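Long-range contacts in Medium/long-chain acyl-CoA thioesterase YigI (Shewanella oneidensis, PDB 3E8P), which probably hydrolyses medium- and long-chain fatty acyl-CoA thioesters to the free fatty acid and coenzyme A, as a thioesterase of the hotdog superfamily: residues L37-K42 with V49-N54; I125-G130 with E145-Q150; V139-M144 with F156-Y161. One frame throughout, in Å; residues are numbered along the deposited sequence.

Contact 1: L37-K42 with V49-N54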
# COMPACT_ATOMS: atom_id res chain seq x y z
N LEU A 37 22.45 11.62 6.60
CA LEU A 37 21.28 12.06 7.35
C LEU A 37 21.52 12.12 8.86
O LEU A 37 20.95 12.97 9.54
CB LEU A 37 20.08 11.14 7.07
CG LEU A 37 19.18 11.49 5.88
CD1 LEU A 37 20.01 11.59 4.62
CD2 LEU A 37 18.09 10.42 5.71
N GLY A 38 22.37 11.23 9.36
CA GLY A 38 22.67 11.18 10.78
C GLY A 38 21.81 10.13 11.46
O GLY A 38 21.51 10.21 12.65
N LEU A 39 21.39 9.13 10.69
CA LEU A 39 20.54 8.06 11.20
C LEU A 39 21.36 7.15 12.13
O LEU A 39 22.43 6.68 11.76
CB LEU A 39 19.97 7.28 10.01
CG LEU A 39 18.94 6.17 10.21
CD1 LEU A 39 18.17 5.94 8.93
CD2 LEU A 39 19.66 4.90 10.63
N ASP A 40 20.84 6.92 13.34
CA ASP A 40 21.53 6.09 14.34
C ASP A 40 20.78 4.85 14.82
O ASP A 40 19.57 4.89 15.03
CB ASP A 40 21.86 6.92 15.59
CG ASP A 40 22.74 8.10 15.29
OD1 ASP A 40 22.99 8.88 16.23
OD2 ASP A 40 23.19 8.25 14.14
N ILE A 41 21.50 3.75 15.00
CA ILE A 41 20.91 2.52 15.51
C ILE A 41 21.17 2.56 17.02
O ILE A 41 22.21 2.12 17.50
CB ILE A 41 21.54 1.25 14.88
CG1 ILE A 41 21.14 1.13 13.41
CG2 ILE A 41 21.06 0.00 15.61
CD1 ILE A 41 21.78 2.14 12.51
N LYS A 42 20.21 3.12 17.76
CA LYS A 42 20.32 3.26 19.20
C LYS A 42 20.50 1.92 19.91
O LYS A 42 21.37 1.79 20.76
CB LYS A 42 19.08 3.98 19.74
CG LYS A 42 19.25 4.55 21.14
CD LYS A 42 18.00 5.30 21.60
CE LYS A 42 18.18 5.90 22.98
NZ LYS A 42 16.93 6.52 23.50
N VAL A 49 14.42 -3.40 16.99
CA VAL A 49 15.37 -2.33 16.76
C VAL A 49 14.82 -0.97 17.14
O VAL A 49 13.62 -0.73 17.09
CB VAL A 49 15.79 -2.27 15.28
CG1 VAL A 49 14.56 -1.95 14.42
CG2 VAL A 49 16.87 -1.20 15.08
N GLU A 50 15.72 -0.07 17.52
CA GLU A 50 15.34 1.28 17.84
C GLU A 50 16.26 2.14 17.01
O GLU A 50 17.49 2.04 17.11
CB GLU A 50 15.53 1.57 19.33
CG GLU A 50 15.39 3.05 19.69
CD GLU A 50 15.06 3.26 21.16
OE1 GLU A 50 15.13 4.41 21.64
OE2 GLU A 50 14.70 2.26 21.83
N VAL A 51 15.66 2.97 16.16
CA VAL A 51 16.40 3.86 15.30
C VAL A 51 16.07 5.28 15.70
O VAL A 51 14.92 5.61 15.98
CB VAL A 51 16.02 3.65 13.81
CG1 VAL A 51 16.70 4.68 12.94
CG2 VAL A 51 16.45 2.25 13.37
N ALA A 52 17.10 6.13 15.75
CA ALA A 52 16.92 7.52 16.12
C ALA A 52 17.68 8.41 15.16
O ALA A 52 18.69 8.00 14.56
CB ALA A 52 17.40 7.76 17.54
N ILE A 53 17.19 9.63 15.00
CA ILE A 53 17.79 10.61 14.12
C ILE A 53 17.44 11.98 14.67
O ILE A 53 16.27 12.31 14.86
CB ILE A 53 17.25 10.45 12.67
CG1 ILE A 53 17.84 11.53 11.76
CG2 ILE A 53 15.72 10.52 12.67
CD1 ILE A 53 17.49 11.35 10.29
N ASN A 54 18.46 12.79 14.95
CA ASN A 54 18.21 14.12 15.48
C ASN A 54 17.84 15.04 14.35
O ASN A 54 18.28 14.86 13.22
CB ASN A 54 19.44 14.67 16.19
CG ASN A 54 19.93 13.75 17.27
OD1 ASN A 54 19.18 13.37 18.17
ND2 ASN A 54 21.20 13.39 17.20
O HOH W 1 20.74 13.93 12.06
O HOH W 2 21.23 12.25 14.43

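Contact 2: I125-G130 with E145-Q150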
# COMPACT_ATOMS: atom_id res chain seq x y z
N ILE A 125 14.07 15.19 18.25
CA ILE A 125 14.65 13.87 18.01
C ILE A 125 13.55 12.91 17.59
O ILE A 125 12.55 12.77 18.29
CB ILE A 125 15.33 13.30 19.29
CG1 ILE A 125 16.46 14.22 19.74
CG2 ILE A 125 15.85 11.88 19.02
CD1 ILE A 125 17.17 13.76 20.99
N PHE A 126 13.75 12.24 16.46
CA PHE A 126 12.77 11.29 15.97
C PHE A 126 13.25 9.86 16.22
O PHE A 126 14.41 9.53 15.95
CB PHE A 126 12.51 11.55 14.49
CG PHE A 126 11.85 12.88 14.22
CD1 PHE A 126 10.49 13.05 14.44
CD2 PHE A 126 12.61 13.97 13.82
CE1 PHE A 126 9.89 14.29 14.26
CE2 PHE A 126 12.01 15.21 13.63
CZ PHE A 126 10.65 15.38 13.85
N THR A 127 12.34 9.03 16.74
CA THR A 127 12.65 7.65 17.07
C THR A 127 11.71 6.67 16.36
O THR A 127 10.51 6.90 16.29
CB THR A 127 12.54 7.43 18.59
OG1 THR A 127 13.39 8.38 19.26
CG2 THR A 127 12.97 6.01 18.97
N GLY A 128 12.27 5.58 15.86
CA GLY A 128 11.48 4.58 15.16
C GLY A 128 11.63 3.16 15.68
O GLY A 128 12.73 2.71 16.01
N THR A 129 10.51 2.45 15.76
CA THR A 129 10.50 1.07 16.20
C THR A 129 9.58 0.30 15.27
O THR A 129 8.83 0.89 14.49
CB THR A 129 9.95 0.92 17.65
OG1 THR A 129 8.55 1.24 17.66
CG2 THR A 129 10.70 1.85 18.62
N GLY A 130 9.64 -1.03 15.35
CA GLY A 130 8.78 -1.83 14.50
C GLY A 130 8.57 -3.21 15.08
O GLY A 130 9.03 -3.50 16.19
N GLU A 145 6.92 2.39 13.04
CA GLU A 145 6.33 3.56 13.66
C GLU A 145 7.41 4.59 13.97
O GLU A 145 8.49 4.24 14.45
CB GLU A 145 5.60 3.11 14.94
CG GLU A 145 5.35 4.18 15.96
CD GLU A 145 6.60 4.61 16.71
OE1 GLU A 145 7.41 3.74 17.12
OE2 GLU A 145 6.75 5.83 16.92
N LEU A 146 7.10 5.84 13.69
CA LEU A 146 8.01 6.94 13.96
C LEU A 146 7.31 7.96 14.87
O LEU A 146 6.18 8.36 14.61
CB LEU A 146 8.42 7.63 12.65
CG LEU A 146 9.53 8.67 12.79
CD1 LEU A 146 10.87 7.96 12.98
CD2 LEU A 146 9.59 9.55 11.54
N HIS A 147 7.99 8.36 15.95
CA HIS A 147 7.45 9.35 16.87
C HIS A 147 8.55 10.34 17.21
O HIS A 147 9.71 10.11 16.87
CB HIS A 147 6.92 8.67 18.16
CG HIS A 147 7.96 7.95 18.96
ND1 HIS A 147 8.23 6.61 18.81
CD2 HIS A 147 8.79 8.39 19.94
CE1 HIS A 147 9.17 6.24 19.66
NE2 HIS A 147 9.52 7.31 20.37
N ASN A 148 8.21 11.47 17.84
CA ASN A 148 9.22 12.46 18.21
C ASN A 148 9.56 12.28 19.70
O ASN A 148 9.05 11.36 20.33
CB ASN A 148 8.75 13.89 17.92
CG ASN A 148 7.63 14.33 18.83
OD1 ASN A 148 7.31 13.68 19.83
ND2 ASN A 148 7.02 15.47 18.50
N GLU A 149 10.40 13.16 20.25
CA GLU A 149 10.84 13.00 21.64
C GLU A 149 9.75 13.10 22.72
O GLU A 149 9.97 12.71 23.87
CB GLU A 149 12.00 13.97 21.96
CG GLU A 149 11.62 15.43 22.23
CD GLU A 149 11.22 16.21 20.98
OE1 GLU A 149 11.49 15.74 19.85
OE2 GLU A 149 10.65 17.31 21.13
N GLN A 150 8.59 13.63 22.35
CA GLN A 150 7.49 13.76 23.28
C GLN A 150 6.58 12.54 23.18
O GLN A 150 5.63 12.40 23.94
CB GLN A 150 6.67 15.02 22.99
CG GLN A 150 7.51 16.30 22.89
CD GLN A 150 6.68 17.56 22.91
OE1 GLN A 150 5.60 17.62 22.33
NE2 GLN A 150 7.19 18.59 23.57

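Contact 3: V139-M144 with F156-Y161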
# COMPACT_ATOMS: atom_id res chain seq x y z
N VAL A 139 10.19 -14.39 3.02
CA VAL A 139 9.51 -13.10 3.01
C VAL A 139 8.86 -12.79 4.36
O VAL A 139 8.18 -13.64 4.93
CB VAL A 139 8.39 -13.05 1.93
CG1 VAL A 139 7.64 -11.73 2.01
CG2 VAL A 139 8.99 -13.22 0.56
N SER A 140 9.10 -11.58 4.86
CA SER A 140 8.52 -11.13 6.13
C SER A 140 7.83 -9.77 5.96
O SER A 140 8.29 -8.92 5.19
CB SER A 140 9.61 -10.98 7.20
OG SER A 140 10.15 -12.24 7.55
N VAL A 141 6.72 -9.59 6.66
CA VAL A 141 5.99 -8.33 6.62
C VAL A 141 6.12 -7.69 8.00
O VAL A 141 6.01 -8.37 9.02
CB VAL A 141 4.50 -8.53 6.28
CG1 VAL A 141 3.81 -7.17 6.12
CG2 VAL A 141 4.37 -9.32 4.98
N CYS A 142 6.38 -6.38 8.03
CA CYS A 142 6.55 -5.66 9.28
C CYS A 142 5.76 -4.36 9.38
O CYS A 142 5.37 -3.78 8.36
CB CYS A 142 8.02 -5.31 9.48
SG CYS A 142 9.16 -6.70 9.39
N ARG A 143 5.55 -3.92 10.61
CA ARG A 143 4.88 -2.65 10.87
C ARG A 143 5.92 -1.74 11.51
O ARG A 143 6.68 -2.16 12.38
CB ARG A 143 3.69 -2.84 11.82
CG ARG A 143 2.39 -3.12 11.10
CD ARG A 143 1.18 -3.06 12.01
NE ARG A 143 -0.06 -3.03 11.24
CZ ARG A 143 -1.28 -3.01 11.77
NH1 ARG A 143 -1.44 -3.01 13.09
NH2 ARG A 143 -2.34 -2.99 10.97
N MSE A 144 5.98 -0.48 11.07
CA MSE A 144 6.95 0.45 11.63
C MSE A 144 6.23 1.66 12.19
O MSE A 144 5.10 1.94 11.82
CB MSE A 144 7.95 0.90 10.57
CG MSE A 144 8.74 -0.22 9.93
SE MSE A 144 7.68 -1.24 8.62
CE MSE A 144 8.17 -0.29 7.03
N PHE A 156 3.23 5.98 10.40
CA PHE A 156 3.25 4.54 10.58
C PHE A 156 3.67 3.97 9.24
O PHE A 156 3.46 4.58 8.19
CB PHE A 156 1.86 3.97 10.89
CG PHE A 156 1.33 4.33 12.25
CD1 PHE A 156 2.19 4.65 13.30
CD2 PHE A 156 -0.03 4.27 12.50
CE1 PHE A 156 1.69 4.90 14.58
CE2 PHE A 156 -0.54 4.51 13.76
CZ PHE A 156 0.33 4.84 14.82
N GLY A 157 4.24 2.77 9.27
CA GLY A 157 4.65 2.12 8.04
C GLY A 157 4.34 0.63 8.08
O GLY A 157 4.03 0.07 9.13
N THR A 158 4.39 0.01 6.91
CA THR A 158 4.20 -1.43 6.79
C THR A 158 5.12 -1.82 5.64
O THR A 158 5.03 -1.26 4.55
CB THR A 158 2.74 -1.81 6.44
OG1 THR A 158 1.86 -1.32 7.45
CG2 THR A 158 2.57 -3.33 6.35
N GLY A 159 6.04 -2.76 5.89
CA GLY A 159 6.95 -3.19 4.84
C GLY A 159 7.01 -4.69 4.61
O GLY A 159 6.87 -5.49 5.54
N THR A 160 7.22 -5.07 3.35
CA THR A 160 7.34 -6.46 2.98
C THR A 160 8.81 -6.61 2.61
O THR A 160 9.31 -5.93 1.72
CB THR A 160 6.45 -6.79 1.78
OG1 THR A 160 5.08 -6.55 2.14
CG2 THR A 160 6.60 -8.24 1.40
N TYR A 161 9.51 -7.50 3.31
CA TYR A 161 10.93 -7.70 3.08
C TYR A 161 11.33 -9.09 2.64
O TYR A 161 10.70 -10.09 2.99
CB TYR A 161 11.69 -7.33 4.35
CG TYR A 161 11.51 -5.89 4.75
CD1 TYR A 161 12.39 -4.91 4.30
CD2 TYR A 161 10.43 -5.49 5.54
CE1 TYR A 161 12.20 -3.57 4.63
CE2 TYR A 161 10.23 -4.16 5.87
CZ TYR A 161 11.11 -3.20 5.41
OH TYR A 161 10.90 -1.87 5.70

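Contact 1: L37-K42 with V49-N54
Lys-42 lays its aliphatic chain beside that of Glu-50, both side chains pointing the same way. With its CG anti to the backbone N (chi1 -163°) and the rest extended, the lysine runs past the carboxylate, and Lys-42 NZ ends 3.3 Å from Glu-50 OE1, a salt bridge whose hydrogen bond is weak. The same oxygen is paired more strongly with Arg-43, so two positive charges gather at this carboxylate. Further along, two backbone bonds join Asp-40 and Ala-52 as an antiparallel hydrogen-bonded pair: Asp-40 N to Ala-52 O is 2.7 Å, with the donor nearly in line with the C=O bond, and Ala-52 N to Asp-40 O is 2.9 Å. This is the first beta hairpin of the hotdog fold, with strand 40-44 outermost in the sheet of this chain. Leu-39 and Val-51 meet at an oblique angle, Leu-39 CD2 lying 3.8 Å from Val-51 CG1, and Val-51 goes on to pack against Val-80 of helix 70-90. Before Leu-39 the first segment is no longer strand; Leu-37 and Gly-38, at the end of helix 32-37, are linked to Asn-54 by two waters. One donates to Leu-37 O and Asn-54 O; the other donates to Gly-38 O and accepts from Asn-54 N. Ile-53 CD1 reaches Leu-37 CB at 4.1 Å.

Contact 2: I125-G130 with E145-Q150
Ile-125 starts the pairing through its backbone N, which gives a straight bond to Glu-149 OE1 (3.1 Å) from above the carboxylate plane; the same oxygen also accepts from Gln-124 N. Next, Phe-126 crosses Asn-148 obliquely, Phe-126 CE1 lying 3.9 Å from Asn-148 CB, while its CB approaches Leu-146 CD1. Thr-127 and His-147 form an antiparallel hydrogen-bonded pair, Thr-127 N to His-147 O being 2.8 Å. Their side chains run the same way, with Thr-127 CB 3.5 Å from His-147 NE2, and Thr-127 O sits over one face of the imidazole, offset toward its rim. These segments are the ends of the hairpin 125-134/139-148 that lie away from its turn, in the middle of the antiparallel hotdog sheet, where Leu-146 turns to the long helix 70-90 and His-147 lies on the other face. Gly-128 comes opposite Leu-146, and Gly-128 CA approaches Glu-145 O at 3.1 Å in a CA-H...O contact. Thr-129 has its OG1 between the backbone N and the carbonyl carbon (chi1 68°), from where it donates to Glu-145 OE1 at 2.8 Å, nearly along the C-O axis. Glu-145 OE2 accepts from His-147 ND1 (2.5 Å, a length to be read with caution) on its syn side, nearly in the imidazole plane. An alanine in place of this glutamate removes both acceptors, and would probably leave Thr-129 OG1 and His-147 ND1 without mates here and the imidazole freer to turn. Backbone bonds in both directions pair Thr-129 with Glu-145.

Contact 3: V139-M144 with F156-Y161
Selenomethionine Met-144 has its CG anti to the carbonyl carbon (chi1 -59°) and bends at the next two torsions, while Tyr-161 likewise holds its CG anti to the carbonyl carbon (chi1 -62°); the two side chains reach toward each other tip to tip on one face of the sheet. Met-144 CE comes to the edge of the phenol ring, 3.4 Å from Tyr-161 OH, and lies 3.5 Å from Gly-159 N. Both chains thus pass over Gly-159, where a CB would run into Tyr-161 CE2 and crowd the selenomethionine methyl. Cys-142 SG completes the group, approaching Tyr-161 CD2 obliquely at 4.2 Å. On the other face the side chains of Val-139 and Thr-160 cross at an angle, with Val-139 CG1 3.7 Å from Thr-160 CG2, and Val-141 CG1 meets Thr-158 CG2 at 4.0 Å. Six backbone bonds hold the antiparallel register, from Ser-140 with Tyr-161 through Cys-142 with Gly-159 to Met-144 with Gly-157. Tyr-161 N to Ser-140 O is practically straight (2.7 Å), whereas Met-144 N meets Gly-157 O from well above the carbonyl plane (2.8 Å). The face of Thr-158 and Thr-160 belongs to the assembly: Thr-160 OG1 bonds to Asp-112 of the fourth subunit, and Arg-143 makes a cation-pi contact with Phe-156 of the third. The face of Met-144 and Tyr-161 instead packs on helix 70-90, the central helix that the hotdog sheet wraps, where Tyr-161 OH bonds to Asp-78; strands 125-134 and 109-117 flank the pair within the sheet.

How the contacts relate
From the N terminus, contact 1 closes first, turning strand 40-44 back through a short loop onto strand 49-54. The chain then runs through helix 70-90, helix 98-107 and the outer strand 109-117 before contact 2 opens. Even so the two touch, because strands 49-54 and 125-134 are sheet neighbours, with Val-51 O 2.6 Å from Gly-128 N in a probable hydrogen bond. Contact 2 closes the hairpin 125-134/139-148 and contact 3 the hairpin 139-148/153-162, so strand 139-148 serves both and the two cross along the sequence. Contacts 1 and 3 do not touch and lie on opposite sides of the chain's centre, joined through the strands of contact 2.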